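Local coordinates for protein methylmalonyl-CoA carboxyltransferase 12S subunit (Propionibacterium freudenreichii, PDB 1ON3) that transfers the carboxyl group of methylmalonyl-CoA to the biotin of the 1.3S subunit, releasing propanoyl-CoA, and forms the hexameric core of transcarboxylase, at residues V168-I173 / A187-I192; I299-D304 / R322-S327; M439-A444 / E468-A473. All coordinates share one frame; numbering follows the deposited sequence.

Contact 1: V168-I173 / A187-I192; sequences VPQIAI and ALTDFI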
# COMPACT_ATOMS: atom_id res chain seq x y z
N VAL E 168 1.56 -19.20 9.27
CA VAL E 168 2.11 -19.74 10.51
C VAL E 168 2.42 -21.21 10.22
O VAL E 168 1.70 -21.86 9.47
CB VAL E 168 1.14 -19.64 11.72
CG1 VAL E 168 0.87 -18.17 12.04
CG2 VAL E 168 -0.17 -20.39 11.43
N PRO E 169 3.51 -21.75 10.79
CA PRO E 169 3.86 -23.16 10.53
C PRO E 169 2.79 -24.09 11.09
O PRO E 169 2.24 -23.82 12.16
CB PRO E 169 5.20 -23.33 11.26
CG PRO E 169 5.72 -21.94 11.43
CD PRO E 169 4.48 -21.15 11.73
N GLN E 170 2.51 -25.17 10.37
CA GLN E 170 1.51 -26.15 10.79
C GLN E 170 2.14 -27.53 10.78
O GLN E 170 2.62 -27.99 9.75
CB GLN E 170 0.30 -26.14 9.84
CG GLN E 170 -0.43 -24.82 9.71
CD GLN E 170 -1.57 -24.92 8.73
OE1 GLN E 170 -2.65 -25.40 9.07
NE2 GLN E 170 -1.33 -24.47 7.49
N ILE E 171 2.14 -28.17 11.95
CA ILE E 171 2.73 -29.49 12.14
C ILE E 171 1.66 -30.52 12.55
O ILE E 171 0.93 -30.33 13.52
CB ILE E 171 3.83 -29.43 13.24
CG1 ILE E 171 4.94 -28.48 12.77
CG2 ILE E 171 4.40 -30.82 13.52
CD1 ILE E 171 5.96 -28.12 13.87
N ALA E 172 1.57 -31.60 11.79
CA ALA E 172 0.61 -32.64 12.10
C ALA E 172 1.33 -33.85 12.66
O ALA E 172 2.39 -34.24 12.14
CB ALA E 172 -0.16 -33.02 10.85
N ILE E 173 0.79 -34.43 13.72
CA ILE E 173 1.37 -35.64 14.29
C ILE E 173 0.26 -36.70 14.28
O ILE E 173 -0.74 -36.56 14.98
CB ILE E 173 1.83 -35.44 15.76
CG1 ILE E 173 2.86 -34.31 15.85
CG2 ILE E 173 2.48 -36.72 16.28
CD1 ILE E 173 2.27 -33.01 16.36
N ALA E 187 -2.29 -33.42 5.12
CA ALA E 187 -1.67 -33.13 3.83
C ALA E 187 -1.58 -31.64 3.58
O ALA E 187 -0.68 -31.18 2.89
CB ALA E 187 -2.48 -33.78 2.69
N LEU E 188 -2.52 -30.88 4.12
CA LEU E 188 -2.54 -29.43 3.93
C LEU E 188 -1.68 -28.68 4.96
O LEU E 188 -1.49 -27.47 4.85
CB LEU E 188 -3.99 -28.94 3.94
CG LEU E 188 -4.86 -29.40 2.74
CD1 LEU E 188 -6.33 -29.07 3.00
CD2 LEU E 188 -4.38 -28.72 1.46
N THR E 189 -1.17 -29.38 5.98
CA THR E 189 -0.30 -28.73 6.97
C THR E 189 1.08 -28.77 6.32
O THR E 189 1.21 -29.21 5.18
CB THR E 189 -0.24 -29.49 8.32
OG1 THR E 189 0.35 -30.79 8.13
CG2 THR E 189 -1.66 -29.64 8.94
N ASP E 190 2.12 -28.34 7.02
CA ASP E 190 3.44 -28.36 6.38
C ASP E 190 4.24 -29.64 6.55
O ASP E 190 4.90 -30.08 5.60
CB ASP E 190 4.26 -27.18 6.86
CG ASP E 190 3.59 -25.87 6.58
OD1 ASP E 190 3.34 -25.12 7.54
OD2 ASP E 190 3.29 -25.60 5.39
N PHE E 191 4.21 -30.21 7.75
CA PHE E 191 4.94 -31.43 8.04
C PHE E 191 4.10 -32.46 8.75
O PHE E 191 3.37 -32.14 9.69
CB PHE E 191 6.15 -31.14 8.93
CG PHE E 191 7.14 -30.22 8.30
CD1 PHE E 191 7.09 -28.85 8.54
CD2 PHE E 191 8.09 -30.71 7.43
CE1 PHE E 191 7.98 -27.97 7.91
CE2 PHE E 191 8.98 -29.85 6.79
CZ PHE E 191 8.92 -28.48 7.03
N ILE E 192 4.21 -33.71 8.30
CA ILE E 192 3.49 -34.80 8.95
C ILE E 192 4.48 -35.73 9.66
O ILE E 192 5.39 -36.26 9.02
CB ILE E 192 2.69 -35.67 7.96
CG1 ILE E 192 1.60 -34.83 7.28
CG2 ILE E 192 2.06 -36.85 8.72
CD1 ILE E 192 0.86 -35.59 6.17
O HOH W 1 1.62 -23.12 7.03

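Contact 2: I299-D304 / R322-S327; sequences IVDWGD and RVNGRS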
# COMPACT_ATOMS: atom_id res chain seq x y z
N ILE E 299 29.98 -29.16 7.40
CA ILE E 299 29.80 -27.75 7.15
C ILE E 299 28.74 -27.06 8.01
O ILE E 299 28.76 -25.84 8.15
CB ILE E 299 29.49 -27.47 5.67
CG1 ILE E 299 28.18 -28.13 5.25
CG2 ILE E 299 30.63 -28.02 4.80
CD1 ILE E 299 27.76 -27.77 3.83
N VAL E 300 27.83 -27.82 8.60
CA VAL E 300 26.80 -27.22 9.44
C VAL E 300 27.22 -27.23 10.91
O VAL E 300 28.03 -28.06 11.33
CB VAL E 300 25.43 -27.95 9.28
CG1 VAL E 300 25.03 -27.97 7.83
CG2 VAL E 300 25.49 -29.36 9.82
N ASP E 301 26.65 -26.31 11.70
CA ASP E 301 26.97 -26.20 13.12
C ASP E 301 26.87 -27.52 13.87
O ASP E 301 25.85 -28.18 13.85
CB ASP E 301 26.03 -25.20 13.82
CG ASP E 301 26.35 -23.75 13.50
OD1 ASP E 301 25.75 -22.86 14.16
OD2 ASP E 301 27.20 -23.49 12.62
N TRP E 302 27.95 -27.89 14.55
CA TRP E 302 27.97 -29.11 15.34
C TRP E 302 27.68 -30.40 14.57
O TRP E 302 27.50 -31.46 15.18
CB TRP E 302 26.96 -29.00 16.49
CG TRP E 302 26.86 -27.63 17.08
CD1 TRP E 302 25.83 -26.75 16.95
CD2 TRP E 302 27.84 -26.99 17.91
NE1 TRP E 302 26.10 -25.60 17.65
CE2 TRP E 302 27.33 -25.72 18.25
CE3 TRP E 302 29.10 -27.37 18.40
CZ2 TRP E 302 28.03 -24.82 19.05
CZ3 TRP E 302 29.80 -26.47 19.20
CH2 TRP E 302 29.26 -25.21 19.52
N GLY E 303 27.65 -30.33 13.24
CA GLY E 303 27.35 -31.51 12.44
C GLY E 303 25.89 -31.93 12.60
O GLY E 303 25.47 -33.02 12.19
N ASP E 304 25.09 -31.04 13.20
CA ASP E 304 23.69 -31.32 13.47
C ASP E 304 22.74 -30.97 12.32
O ASP E 304 22.83 -29.91 11.71
CB ASP E 304 23.26 -30.55 14.73
CG ASP E 304 21.82 -30.83 15.12
OD1 ASP E 304 20.99 -29.90 15.04
OD2 ASP E 304 21.52 -31.97 15.50
N ARG E 322 21.87 -25.59 10.71
CA ARG E 322 22.19 -24.22 11.06
C ARG E 322 23.62 -23.87 10.71
O ARG E 322 24.53 -24.72 10.74
CB ARG E 322 21.96 -23.99 12.55
CG ARG E 322 20.49 -23.89 12.95
CD ARG E 322 20.33 -23.68 14.44
NE ARG E 322 18.93 -23.77 14.85
CZ ARG E 322 18.37 -24.84 15.38
NH1 ARG E 322 19.07 -25.95 15.58
NH2 ARG E 322 17.08 -24.81 15.71
N VAL E 323 23.82 -22.61 10.32
CA VAL E 323 25.15 -22.12 10.03
C VAL E 323 25.26 -20.86 10.87
O VAL E 323 24.49 -19.92 10.69
CB VAL E 323 25.35 -21.79 8.53
CG1 VAL E 323 26.76 -21.22 8.32
CG2 VAL E 323 25.19 -23.07 7.70
N ASN E 324 26.20 -20.85 11.81
CA ASN E 324 26.38 -19.71 12.70
C ASN E 324 25.07 -19.43 13.44
O ASN E 324 24.69 -18.28 13.66
CB ASN E 324 26.81 -18.47 11.92
CG ASN E 324 28.18 -18.64 11.24
OD1 ASN E 324 28.45 -17.98 10.24
ND2 ASN E 324 29.03 -19.49 11.79
N GLY E 325 24.37 -20.51 13.81
CA GLY E 325 23.12 -20.38 14.54
C GLY E 325 21.87 -20.09 13.73
O GLY E 325 20.76 -20.15 14.26
N ARG E 326 22.03 -19.78 12.45
CA ARG E 326 20.89 -19.46 11.58
C ARG E 326 20.30 -20.70 10.91
O ARG E 326 21.04 -21.51 10.34
CB ARG E 326 21.35 -18.46 10.49
CG ARG E 326 20.30 -17.99 9.52
CD ARG E 326 20.97 -17.43 8.25
NE ARG E 326 21.94 -16.37 8.55
CZ ARG E 326 21.60 -15.13 8.92
NH1 ARG E 326 20.31 -14.81 9.02
NH2 ARG E 326 22.52 -14.24 9.23
N SER E 327 18.97 -20.84 10.99
CA SER E 327 18.29 -21.96 10.35
C SER E 327 18.48 -21.87 8.84
O SER E 327 18.34 -20.79 8.26
CB SER E 327 16.77 -21.95 10.61
OG SER E 327 16.44 -22.23 11.96
O HOH W 2 23.36 -27.48 12.46
O HOH W 3 21.45 -27.39 14.25

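Contact 3: M439-A444 / E468-A473; sequences MGAEGA and EEYQNA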
# COMPACT_ATOMS: atom_id res chain seq x y z
N MET E 439 26.17 -31.07 -21.18
CA MET E 439 26.12 -32.52 -21.26
C MET E 439 27.56 -33.04 -21.22
O MET E 439 28.51 -32.25 -21.37
CB MET E 439 25.40 -32.99 -22.54
CG MET E 439 26.22 -32.93 -23.82
SD MET E 439 25.14 -33.11 -25.27
CE MET E 439 24.77 -34.85 -25.26
N GLY E 440 27.72 -34.34 -21.00
CA GLY E 440 29.06 -34.91 -20.93
C GLY E 440 29.89 -34.68 -22.19
O GLY E 440 29.37 -34.74 -23.30
N ALA E 441 31.18 -34.41 -22.03
CA ALA E 441 32.05 -34.15 -23.17
C ALA E 441 31.95 -35.25 -24.23
O ALA E 441 31.92 -34.96 -25.43
CB ALA E 441 33.51 -34.01 -22.72
N GLU E 442 31.88 -36.50 -23.80
CA GLU E 442 31.78 -37.61 -24.74
C GLU E 442 30.50 -37.57 -25.55
O GLU E 442 30.52 -37.70 -26.77
CB GLU E 442 31.87 -38.95 -24.02
CG GLU E 442 31.71 -40.13 -24.96
CD GLU E 442 31.82 -41.46 -24.25
OE1 GLU E 442 31.68 -42.51 -24.93
OE2 GLU E 442 32.05 -41.47 -23.03
N GLY E 443 29.37 -37.40 -24.86
CA GLY E 443 28.08 -37.35 -25.53
C GLY E 443 28.01 -36.20 -26.52
O GLY E 443 27.46 -36.35 -27.62
N ALA E 444 28.55 -35.06 -26.13
CA ALA E 444 28.56 -33.89 -27.00
C ALA E 444 29.35 -34.22 -28.27
O ALA E 444 28.82 -34.16 -29.38
CB ALA E 444 29.18 -32.70 -26.29
N GLU E 468 38.57 -34.30 -25.40
CA GLU E 468 39.51 -33.58 -24.55
C GLU E 468 39.31 -32.08 -24.75
O GLU E 468 39.25 -31.32 -23.78
CB GLU E 468 40.94 -33.99 -24.94
CG GLU E 468 42.06 -33.40 -24.09
CD GLU E 468 41.94 -33.75 -22.62
OE1 GLU E 468 41.36 -34.81 -22.28
OE2 GLU E 468 42.45 -32.96 -21.79
N GLU E 469 39.20 -31.66 -26.01
CA GLU E 469 38.99 -30.27 -26.38
C GLU E 469 37.72 -29.70 -25.76
O GLU E 469 37.75 -28.61 -25.19
CB GLU E 469 38.87 -30.14 -27.90
CG GLU E 469 40.18 -30.23 -28.66
CD GLU E 469 39.99 -29.99 -30.15
OE1 GLU E 469 39.32 -29.00 -30.52
OE2 GLU E 469 40.51 -30.79 -30.96
N TYR E 470 36.63 -30.43 -25.90
CA TYR E 470 35.33 -30.01 -25.38
C TYR E 470 35.38 -29.92 -23.85
O TYR E 470 34.97 -28.92 -23.26
CB TYR E 470 34.25 -31.01 -25.80
CG TYR E 470 32.83 -30.52 -25.60
CD1 TYR E 470 32.20 -29.70 -26.55
CD2 TYR E 470 32.10 -30.86 -24.45
CE1 TYR E 470 30.89 -29.24 -26.37
CE2 TYR E 470 30.79 -30.41 -24.25
CZ TYR E 470 30.19 -29.59 -25.21
OH TYR E 470 28.90 -29.14 -25.02
N GLN E 471 35.90 -30.96 -23.22
CA GLN E 471 36.02 -31.01 -21.77
C GLN E 471 36.76 -29.79 -21.22
O GLN E 471 36.29 -29.14 -20.27
CB GLN E 471 36.78 -32.29 -21.37
CG GLN E 471 37.05 -32.47 -19.88
CD GLN E 471 35.80 -32.77 -19.08
OE1 GLN E 471 34.88 -33.43 -19.57
NE2 GLN E 471 35.76 -32.30 -17.84
N ASN E 472 37.91 -29.49 -21.81
CA ASN E 472 38.71 -28.37 -21.36
C ASN E 472 38.15 -27.02 -21.75
O ASN E 472 38.44 -26.02 -21.10
CB ASN E 472 40.14 -28.49 -21.90
CG ASN E 472 40.85 -29.73 -21.40
OD1 ASN E 472 40.76 -30.07 -20.22
ND2 ASN E 472 41.57 -30.40 -22.29
N ALA E 473 37.37 -26.98 -22.82
CA ALA E 473 36.80 -25.71 -23.28
C ALA E 473 35.57 -25.27 -22.48
O ALA E 473 35.32 -24.08 -22.34
CB ALA E 473 36.45 -25.81 -24.76
O HOH W 4 32.27 -34.04 -19.31

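Contact 1: V168-I173 / A187-I192
In Asp190, CG stands anti to the residue's own carbonyl carbon and beside its backbone N (chi1 -58°), which brings OD1 to the amide of Gln170. The two residues open the pairing of parallel strands 170-175 and 191-195 in the mixed sheet of the N-terminal crotonase-like half. Asp190 OD1 accepts the N-H of Gln170 at 2.9 Å, on the anti side of the carboxylate, while Asp190 N donates to Gln170 O at 2.8 Å. Aspartate suits this place because its short side chain supplies an acceptor just before the regular strand pairing begins. A water lies 2.7 Å from Asp190 OD1 and also meets Val168 O and Gln170 NE2; the main partner of that amide is Asn161 O. Asp190 OD2 is hydrogen-bonded to Asn520 of the second subunit. An alanine here would probably leave the buried N-H of Gln170 without its acceptor and the Asn520 amide of the neighbouring subunit without its mate.

Thr189 holds OG1 between its backbone N and carbonyl carbon (chi1 64°), where it bonds back to Pro186 O. Its CB meets Gln170 CB at 3.7 Å, and its OG1 lies 3.6 Å from Ala172 CB, a spot fitted by a small residue because Tyr137 presses there too. Ile171 and Phe191 share the sheet face that packs on Leu251 of helix 241-253; Ala172 and Ile192 share the reverse. Ala172 N donates to Phe191 O at 2.8 Å, an almost straight bond of 171°.

Contact 2: I299-D304 / R322-S327
Asp301 grips the tip of a beta hairpin with both oxygens of its carboxylate. Strands 316-323 and 326-333 are joined there by a type I' turn from Val323 to Arg326, whose two middle residues, Asn324 and Gly325, both have positive phi; asparagine and glycine tolerate this well. OD2 of Asp301 accepts the N-H of Asn324 at 2.9 Å, and OD1 of Asp301 takes that of Gly325 at 2.7 Å. Each oxygen is met on its syn side, somewhat out of the carboxylate plane, so the flat group faces two successive amides at once. A third bond fixes the backbone: Asp301 N donates to Arg322 O at 2.8 Å, with an N-H...O angle of 169°. Val300 CB also rests against that carbonyl oxygen. With CG beside its backbone N (chi1 -75°), the Asp301 carboxylate is directed at the turn; OD2 also forms a salt bridge with Arg496 and OD1 accepts the backbone N-H of Asn269. So many donors around it would be expected to favour the charged form.

Toward Asp304 the packing gives way to water. Asp304 OD1 and Arg322 NH1 are 4.4 Å apart, too far for a salt bridge, and a water spans them, 2.7 Å from Asp304 OD1. A second water accepts from Arg322 N at 3.0 Å and reaches the carbonyl oxygens of Asp301 and Asp304. The charged ends have other partners: Asp304 OD1 forms a salt bridge with Lys250, while the Arg322 guanidinium bonds Ser253 and lies against Phe254 in a cation-pi contact.

The loop linking helix 293-299 to strand 305-308 thus meets the hairpin tip, and helix 495-505 packs on both, touching Ile299, Val323 and Asn324.

Contact 3: M439-A444 / E468-A473
The first turn of helix 441-448, which starts two residues after Met439 of the methylmalonyl-CoA pocket, packs through Ala441 and Ala444 against Tyr470 of helix 459-474. Ala444 sets its methyl over one face of the tyrosine ring as a CH-pi contact: CB is 3.6 Å from the ring centroid and only 21° off the normal. It leans toward the hydroxyl end, with CZ of Tyr470 the nearest ring atom to Ala444 CB at 3.4 Å. Ala441, one turn earlier, meets the other end of the ring, its CA being 3.5 Å from Tyr470 CD2 and its CB close to the same carbon. Alanine suits both positions, since a single methyl lets the broad ring lie close to the helix.

Tyr470 reaches across because its CG is anti to the backbone N (chi1 -166°). The ring edge approaches Met439 O, and the hydroxyl bonds Ile144 O of the second subunit. Met439 touches the bound coenzyme, and Ile144 is itself a coenzyme-pocket residue, so this helix packing, part of the C-terminal crotonase-like half, lies where two subunits meet beside the ligand. The arrangement is consistent with a pocket built from both subunits.

Gln471, next along the helix, meets Ala441 instead. Its chain bends at chi2 (70°), which brings OE1 to 3.5 Å from Ala441 CB. The same OE1 of Gln471 receives a bond from a water at 2.7 Å, and that water accepts the N-H of Ala441, an amide at the helix start just after the N-cap Gly440. The other end of the Gln471 amide, NE2, makes a weak hydrogen bond to Glu435 OE1.

In the fold
The contacts follow one another along the chain, each closing before the next opens. Contact 1 lies in the first mixed sheet and contact 2 at the hairpin of the second, whose strand order matches the first, in keeping with the domain duplication of this protein. Their centres are about 24 Å apart, with nearest atoms about 11 Å apart, and helix 241-253 borders both. Contact 3 lies farther out, its centre about 37 Å from that of contact 2 and about 46 Å from that of contact 1, among helices of the second half. Contact 2 is internal to the chain, whereas contacts 1 and 3 both meet the second subunit, and contact 3 borders bound methylmalonyl-CoA.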